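Local coordinates for YesW protein (Bacillus subtilis, PDB 2Z8S) that cleaves the rhamnogalacturonan backbone of plant pectin by endo-acting elimination, as a calcium- or manganese-dependent secreted lyase, at residues I456-D461 / N470-W475; G509-E514 / H536-L541. All coordinates share one frame; numbering follows the deposited sequence.

Contact 1 of 2, residues I456-D461 / N470-W475. With CA (calcium ion), chain G.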
loop_
_atom_site.group_PDB
_atom_site.type_symbol
_atom_site.label_atom_id
_atom_site.label_comp_id
_atom_site.label_asym_id
_atom_site.label_seq_id
_atom_site.Cartn_x
_atom_site.Cartn_y
_atom_site.Cartn_z
ATOM N N ILE A 456 -3.942 10.357 5.100
ATOM C CA ILE A 456 -2.499 10.427 5.220
ATOM C C ILE A 456 -2.122 11.211 6.455
ATOM O O ILE A 456 -2.673 12.274 6.722
ATOM C CB ILE A 456 -1.855 11.049 3.971
ATOM C CG1 ILE A 456 -0.322 11.054 4.110
ATOM C CG2 ILE A 456 -2.471 12.439 3.660
ATOM C CD1 ILE A 456 0.443 11.378 2.819
ATOM N N TRP A 457 -1.203 10.667 7.237
ATOM C CA TRP A 457 -0.667 11.410 8.364
ATOM C C TRP A 457 0.381 12.378 7.828
ATOM O O TRP A 457 1.515 12.001 7.582
ATOM C CB TRP A 457 -0.109 10.451 9.406
ATOM C CG TRP A 457 -1.191 9.766 10.192
ATOM C CD1 TRP A 457 -2.091 10.353 11.050
ATOM C CD2 TRP A 457 -1.490 8.375 10.198
ATOM N NE1 TRP A 457 -2.925 9.413 11.585
ATOM C CE2 TRP A 457 -2.583 8.187 11.079
ATOM C CE3 TRP A 457 -0.942 7.264 9.547
ATOM C CZ2 TRP A 457 -3.139 6.929 11.324
ATOM C CZ3 TRP A 457 -1.490 6.019 9.789
ATOM C CH2 TRP A 457 -2.580 5.863 10.671
ATOM N N TRP A 458 -0.028 13.618 7.601
ATOM C CA TRP A 458 0.798 14.575 6.878
ATOM C C TRP A 458 1.320 15.752 7.730
ATOM O O TRP A 458 2.477 16.154 7.602
ATOM C CB TRP A 458 0.047 15.078 5.642
ATOM C CG TRP A 458 0.810 16.124 4.893
ATOM C CD1 TRP A 458 0.593 17.474 4.913
ATOM C CD2 TRP A 458 1.945 15.909 4.054
ATOM N NE1 TRP A 458 1.517 18.112 4.127
ATOM C CE2 TRP A 458 2.357 17.177 3.580
ATOM C CE3 TRP A 458 2.652 14.769 3.652
ATOM C CZ2 TRP A 458 3.441 17.340 2.723
ATOM C CZ3 TRP A 458 3.725 14.922 2.795
ATOM C CH2 TRP A 458 4.111 16.204 2.336
ATOM N N ASP A 459 0.474 16.310 8.588
ATOM C CA ASP A 459 0.924 17.381 9.449
ATOM C C ASP A 459 1.341 16.804 10.798
ATOM O O ASP A 459 1.575 15.605 10.912
ATOM C CB ASP A 459 -0.146 18.473 9.596
ATOM C CG ASP A 459 -1.398 17.976 10.275
ATOM O OD1 ASP A 459 -1.452 16.788 10.634
ATOM O OD2 ASP A 459 -2.340 18.770 10.458
ATOM N N GLY A 460 1.403 17.673 11.807
ATOM C CA GLY A 460 1.975 17.354 13.106
ATOM C C GLY A 460 1.075 16.670 14.114
ATOM O O GLY A 460 1.571 16.082 15.072
ATOM N N ASP A 461 -0.237 16.747 13.928
ATOM C CA ASP A 461 -1.133 16.175 14.933
ATOM C C ASP A 461 -1.415 14.685 14.700
ATOM O O ASP A 461 -0.932 14.093 13.739
ATOM C CB ASP A 461 -2.420 17.003 15.073
ATOM C CG ASP A 461 -3.332 16.890 13.869
ATOM O OD1 ASP A 461 -3.087 16.039 12.986
ATOM O OD2 ASP A 461 -4.308 17.662 13.819
ATOM N N ASN A 470 -3.712 15.161 -6.600
ATOM C CA ASN A 470 -2.411 15.658 -6.205
ATOM C C ASN A 470 -2.572 16.529 -4.970
ATOM O O ASN A 470 -1.782 17.445 -4.724
ATOM C CB ASN A 470 -1.737 16.420 -7.358
ATOM C CG ASN A 470 -2.551 17.626 -7.846
ATOM O OD1 ASN A 470 -3.775 17.677 -7.707
ATOM N ND2 ASN A 470 -1.860 18.597 -8.428
ATOM N N ARG A 471 -3.602 16.230 -4.188
ATOM C CA ARG A 471 -3.948 17.047 -3.044
ATOM C C ARG A 471 -3.887 16.282 -1.741
ATOM O O ARG A 471 -4.242 15.105 -1.671
ATOM C CB ARG A 471 -5.352 17.636 -3.190
ATOM C CG ARG A 471 -5.570 18.512 -4.422
ATOM C CD ARG A 471 -6.965 19.125 -4.419
ATOM N NE ARG A 471 -7.954 18.270 -3.748
ATOM C CZ ARG A 471 -8.627 17.275 -4.329
ATOM N NH1 ARG A 471 -8.422 16.987 -5.617
ATOM N NH2 ARG A 471 -9.504 16.562 -3.614
ATOM N N ILE A 472 -3.428 16.984 -0.713
ATOM C CA ILE A 472 -3.604 16.553 0.651
ATOM C C ILE A 472 -4.486 17.591 1.320
ATOM O O ILE A 472 -4.189 18.783 1.291
ATOM C CB ILE A 472 -2.260 16.416 1.389
ATOM C CG1 ILE A 472 -1.441 15.267 0.784
ATOM C CG2 ILE A 472 -2.503 16.194 2.873
ATOM C CD1 ILE A 472 0.028 15.366 1.023
ATOM N N ASP A 473 -5.590 17.137 1.891
ATOM C CA ASP A 473 -6.519 18.029 2.555
ATOM C C ASP A 473 -6.590 17.713 4.043
ATOM O O ASP A 473 -6.220 16.622 4.484
ATOM C CB ASP A 473 -7.915 17.940 1.926
ATOM C CG ASP A 473 -7.947 18.378 0.463
ATOM O OD1 ASP A 473 -7.266 19.361 0.100
ATOM O OD2 ASP A 473 -8.669 17.729 -0.327
ATOM N N LYS A 474 -7.056 18.686 4.813
ATOM C CA LYS A 474 -7.245 18.518 6.243
ATOM C C LYS A 474 -8.709 18.809 6.550
ATOM O O LYS A 474 -9.296 19.741 6.003
ATOM C CB LYS A 474 -6.323 19.472 6.998
ATOM C CG LYS A 474 -6.641 19.659 8.467
ATOM C CD LYS A 474 -5.910 18.658 9.321
ATOM C CE LYS A 474 -5.728 19.186 10.727
ATOM N NZ LYS A 474 -4.816 18.290 11.468
ATOM N N TRP A 475 -9.299 17.996 7.414
ATOM C CA TRP A 475 -10.683 18.187 7.802
ATOM C C TRP A 475 -10.793 19.155 8.970
ATOM O O TRP A 475 -10.227 18.919 10.042
ATOM C CB TRP A 475 -11.309 16.847 8.159
ATOM C CG TRP A 475 -12.695 16.923 8.646
ATOM C CD1 TRP A 475 -13.134 16.616 9.893
ATOM C CD2 TRP A 475 -13.847 17.312 7.895
ATOM N NE1 TRP A 475 -14.500 16.781 9.974
ATOM C CE2 TRP A 475 -14.963 17.214 8.761
ATOM C CE3 TRP A 475 -14.049 17.733 6.574
ATOM C CZ2 TRP A 475 -16.264 17.520 8.350
ATOM C CZ3 TRP A 475 -15.340 18.042 6.167
ATOM C CH2 TRP A 475 -16.435 17.925 7.053
HETATM CA CA CA G . -2.340 14.745 11.158
HETATM O O HOH W 1 -0.337 13.851 11.293
#
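The indole of Trp458 turns one face to Ile472, whose CD1 methyl sits 3.6 Å above the ring plane. CD1 lies 3.8 Å from the centroid of the six-membered ring of Trp458 and 17° off its normal, a CH-pi contact over the centre rather than at an edge. The other branch of Ile472 does separate work: CG2, anti to the backbone N, rests 3.8 Å from CG2 of Ile456 and also reaches the CB and CG end of Trp458. Leu467 and Val515 extend this apolar cluster. Further along, the flat groups are carboxylates. Asp459 and Asp461 each divide their two oxygens between different cations: OD1 of Asp459 is 2.3 Å from the calcium ion and OD1 of Asp461 2.4 Å, while both OD2 atoms turn to Lys474. The lysine chain, bent at chi2 (90°), leaves strand 471-476 and brings NZ to the syn lone pair of Asp459 OD2 at 2.7 Å; the partner bond to Asp461 OD2 is modelled so short that its exact length is doubtful. A water bound to the metal donates to the backbone O of both aspartates, and Leu463 O and Glu465 OE2 are among the metal's other ligands. The loop joins the first two strands of a four-stranded antiparallel sheet, consistent with a propeller blade, and Lys474 reaches it from the third. Since Lys474 NZ also bonds Glu465 OE2, it is a second-shell cation that touches three acidic ligands, consistent with a part in positioning them, and probably offsets part of the negative charge they gather around the calcium.

Contact 2 of 2, residues G509-E514 / H536-L541. With CA (calcium ion), chain H.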
loop_
_atom_site.group_PDB
_atom_site.type_symbol
_atom_site.label_atom_id
_atom_site.label_comp_id
_atom_site.label_asym_id
_atom_site.label_seq_id
_atom_site.Cartn_x
_atom_site.Cartn_y
_atom_site.Cartn_z
ATOM N N GLY A 509 12.329 9.754 6.776
ATOM C CA GLY A 509 12.026 10.606 7.924
ATOM C C GLY A 509 11.111 10.004 8.975
ATOM O O GLY A 509 11.004 8.782 9.099
ATOM N N ASP A 510 10.453 10.879 9.729
ATOM C CA ASP A 510 9.601 10.471 10.840
ATOM C C ASP A 510 8.280 9.843 10.399
ATOM O O ASP A 510 8.064 9.599 9.208
ATOM C CB ASP A 510 9.353 11.642 11.794
ATOM C CG ASP A 510 8.596 12.783 11.149
ATOM O OD1 ASP A 510 7.912 12.585 10.119
ATOM O OD2 ASP A 510 8.685 13.897 11.691
ATOM N N TRP A 511 7.395 9.622 11.372
ATOM C CA TRP A 511 6.204 8.792 11.207
ATOM C C TRP A 511 5.177 9.286 10.182
ATOM O O TRP A 511 4.374 8.488 9.698
ATOM C CB TRP A 511 5.538 8.521 12.564
ATOM C CG TRP A 511 5.004 9.753 13.229
ATOM C CD1 TRP A 511 5.672 10.579 14.094
ATOM C CD2 TRP A 511 3.693 10.311 13.074
ATOM N NE1 TRP A 511 4.860 11.610 14.486
ATOM C CE2 TRP A 511 3.637 11.470 13.877
ATOM C CE3 TRP A 511 2.555 9.934 12.348
ATOM C CZ2 TRP A 511 2.482 12.271 13.963
ATOM C CZ3 TRP A 511 1.410 10.727 12.434
ATOM C CH2 TRP A 511 1.383 11.880 13.234
ATOM N N ARG A 512 5.197 10.573 9.838
ATOM C CA ARG A 512 4.333 11.067 8.762
ATOM C C ARG A 512 4.606 10.341 7.455
ATOM O O ARG A 512 5.700 9.805 7.251
ATOM C CB ARG A 512 4.483 12.569 8.553
ATOM C CG ARG A 512 3.584 13.380 9.460
ATOM C CD ARG A 512 4.074 13.350 10.905
ATOM N NE ARG A 512 5.398 13.957 11.006
ATOM C CZ ARG A 512 5.620 15.267 11.008
ATOM N NH1 ARG A 512 4.610 16.129 10.924
ATOM N NH2 ARG A 512 6.862 15.713 11.098
ATOM N N GLU A 513 3.621 10.332 6.563
ATOM C CA GLU A 513 3.748 9.564 5.346
ATOM C C GLU A 513 4.218 10.421 4.181
ATOM O O GLU A 513 3.876 11.588 4.078
ATOM C CB GLU A 513 2.431 8.886 5.026
ATOM C CG GLU A 513 1.776 8.249 6.219
ATOM C CD GLU A 513 0.491 7.543 5.859
ATOM O OE1 GLU A 513 -0.565 7.979 6.364
ATOM O OE2 GLU A 513 0.531 6.565 5.071
ATOM N N GLU A 514 5.027 9.831 3.314
ATOM C CA GLU A 514 5.420 10.470 2.086
ATOM C C GLU A 514 4.427 10.121 0.982
ATOM O O GLU A 514 3.791 9.067 1.020
ATOM C CB GLU A 514 6.825 10.030 1.699
ATOM C CG GLU A 514 7.910 10.680 2.524
ATOM C CD GLU A 514 7.886 10.241 3.969
ATOM O OE1 GLU A 514 7.743 9.024 4.235
ATOM O OE2 GLU A 514 8.000 11.114 4.854
ATOM N N HIS A 536 5.240 14.668 18.290
ATOM C CA HIS A 536 5.044 13.252 18.486
ATOM C C HIS A 536 6.160 12.430 17.875
ATOM O O HIS A 536 6.556 12.631 16.732
ATOM C CB HIS A 536 3.690 12.837 17.943
ATOM C CG HIS A 536 2.559 13.591 18.563
ATOM N ND1 HIS A 536 1.949 13.186 19.731
ATOM C CD2 HIS A 536 1.955 14.745 18.200
ATOM C CE1 HIS A 536 1.004 14.050 20.053
ATOM N NE2 HIS A 536 0.991 15.006 19.142
ATOM N N ARG A 537 6.682 11.509 18.674
ATOM C CA ARG A 537 7.575 10.501 18.164
ATOM C C ARG A 537 6.840 9.177 18.092
ATOM O O ARG A 537 6.321 8.684 19.097
ATOM C CB ARG A 537 8.808 10.357 19.037
ATOM C CG ARG A 537 9.743 9.321 18.472
ATOM C CD ARG A 537 11.032 9.279 19.209
ATOM N NE ARG A 537 10.883 8.736 20.550
ATOM C CZ ARG A 537 11.912 8.428 21.323
ATOM N NH1 ARG A 537 13.147 8.619 20.877
ATOM N NH2 ARG A 537 11.710 7.931 22.534
ATOM N N LEU A 538 6.780 8.624 16.888
ATOM C CA LEU A 538 6.206 7.309 16.673
ATOM C C LEU A 538 7.160 6.488 15.839
ATOM O O LEU A 538 7.842 7.002 14.955
ATOM C CB LEU A 538 4.844 7.395 15.983
ATOM C CG LEU A 538 3.647 7.961 16.752
ATOM C CD1 LEU A 538 2.575 8.370 15.780
ATOM C CD2 LEU A 538 3.084 6.981 17.778
ATOM N N TYR A 539 7.212 5.203 16.144
ATOM C CA TYR A 539 7.983 4.274 15.361
ATOM C C TYR A 539 7.569 4.388 13.913
ATOM O O TYR A 539 6.379 4.544 13.604
ATOM C CB TYR A 539 7.762 2.857 15.865
ATOM C CG TYR A 539 8.266 2.663 17.264
ATOM C CD1 TYR A 539 9.617 2.475 17.505
ATOM C CD2 TYR A 539 7.398 2.684 18.353
ATOM C CE1 TYR A 539 10.100 2.302 18.781
ATOM C CE2 TYR A 539 7.875 2.506 19.651
ATOM C CZ TYR A 539 9.229 2.314 19.849
ATOM O OH TYR A 539 9.729 2.139 21.111
ATOM N N THR A 540 8.562 4.334 13.031
ATOM C CA THR A 540 8.300 4.391 11.605
ATOM C C THR A 540 7.161 3.436 11.307
ATOM O O THR A 540 7.181 2.266 11.733
ATOM C CB THR A 540 9.532 4.067 10.741
ATOM O OG1 THR A 540 9.113 3.920 9.385
ATOM C CG2 THR A 540 10.213 2.774 11.190
ATOM N N LEU A 541 6.150 3.969 10.621
ATOM C CA LEU A 541 4.942 3.223 10.295
ATOM C C LEU A 541 5.276 1.946 9.558
ATOM O O LEU A 541 4.517 0.990 9.623
ATOM C CB LEU A 541 3.966 4.088 9.490
ATOM C CG LEU A 541 3.348 5.294 10.220
ATOM C CD1 LEU A 541 2.325 6.005 9.352
ATOM C CD2 LEU A 541 2.730 4.924 11.586
HETATM CA CA CA H . 8.043 9.877 6.801
HETATM O O HOH W 2 8.359 12.592 7.261
#
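Trp511 occupies the calcium-binding loop that leads into strand 514-519, and from there its indole packs against the 536-541 segment. Leu538 CD1 lies over one face, 3.7 Å from the centroid of the five-membered ring of Trp511 and 19° off its normal, a CH-pi contact. On the opposite face is Arg512 CD, so the ring is held between a leucine methyl and an arginine methylene from its own loop. At its edge, Trp511 NE1 donates to His536 O at 3.0 Å; the acceptor is in the ring plane, but the bond is bent (137° at the hydrogen) and comes from well above the carbonyl plane. The indole stands there because CG lies between the backbone N and the carbonyl carbon (chi1 64°). With an alanine at Trp511, His536 O would probably lose its N-H partner and a gap would open between Leu538 CD1 and Arg512 CD. In the loop itself, Asp510 O and Arg512 O bind the calcium and Glu514 grips it with both carboxylate oxygens, while Asp506 and Leu508 supply the remaining protein ligands. The site borders an antiparallel sheet in which strand 91-95 pairs with strand 524-528, consistent with ring closure of a beta-propeller. Arg512 is fixed in turn by Asp510, which it holds side-on: NE meets OD1 of Asp510 from above the carboxylate plane, and NH2 meets Asp510 OD2 at 2.6 Å, with that oxygen nearly in the guanidinium plane. Leu541 CD1 approaches Trp511 O at 3.2 Å and Glu513 CG at 3.9 Å.

Both contacts are largely buried, each built on a calcium loop, and their centres are about 13 Å apart; the partly exposed members are Asp461 and Lys474 in contact 1 and His536 and Arg537 in contact 2. They differ in what the loop meets. In contact 1 a strand of the same sheet presses on the loop, and a lysine shares the metal's own carboxylates; in contact 2 the partner is another loop, and packing around an indole dominates. The contacts touch: Trp457 O and Glu513 N are 2.9 Å apart, probably hydrogen-bonded, as Asp459 O and Arg512 NH1 probably are, while Trp511 CH2 packs on Asp461 O. The two calcium loops thus pack directly on one another.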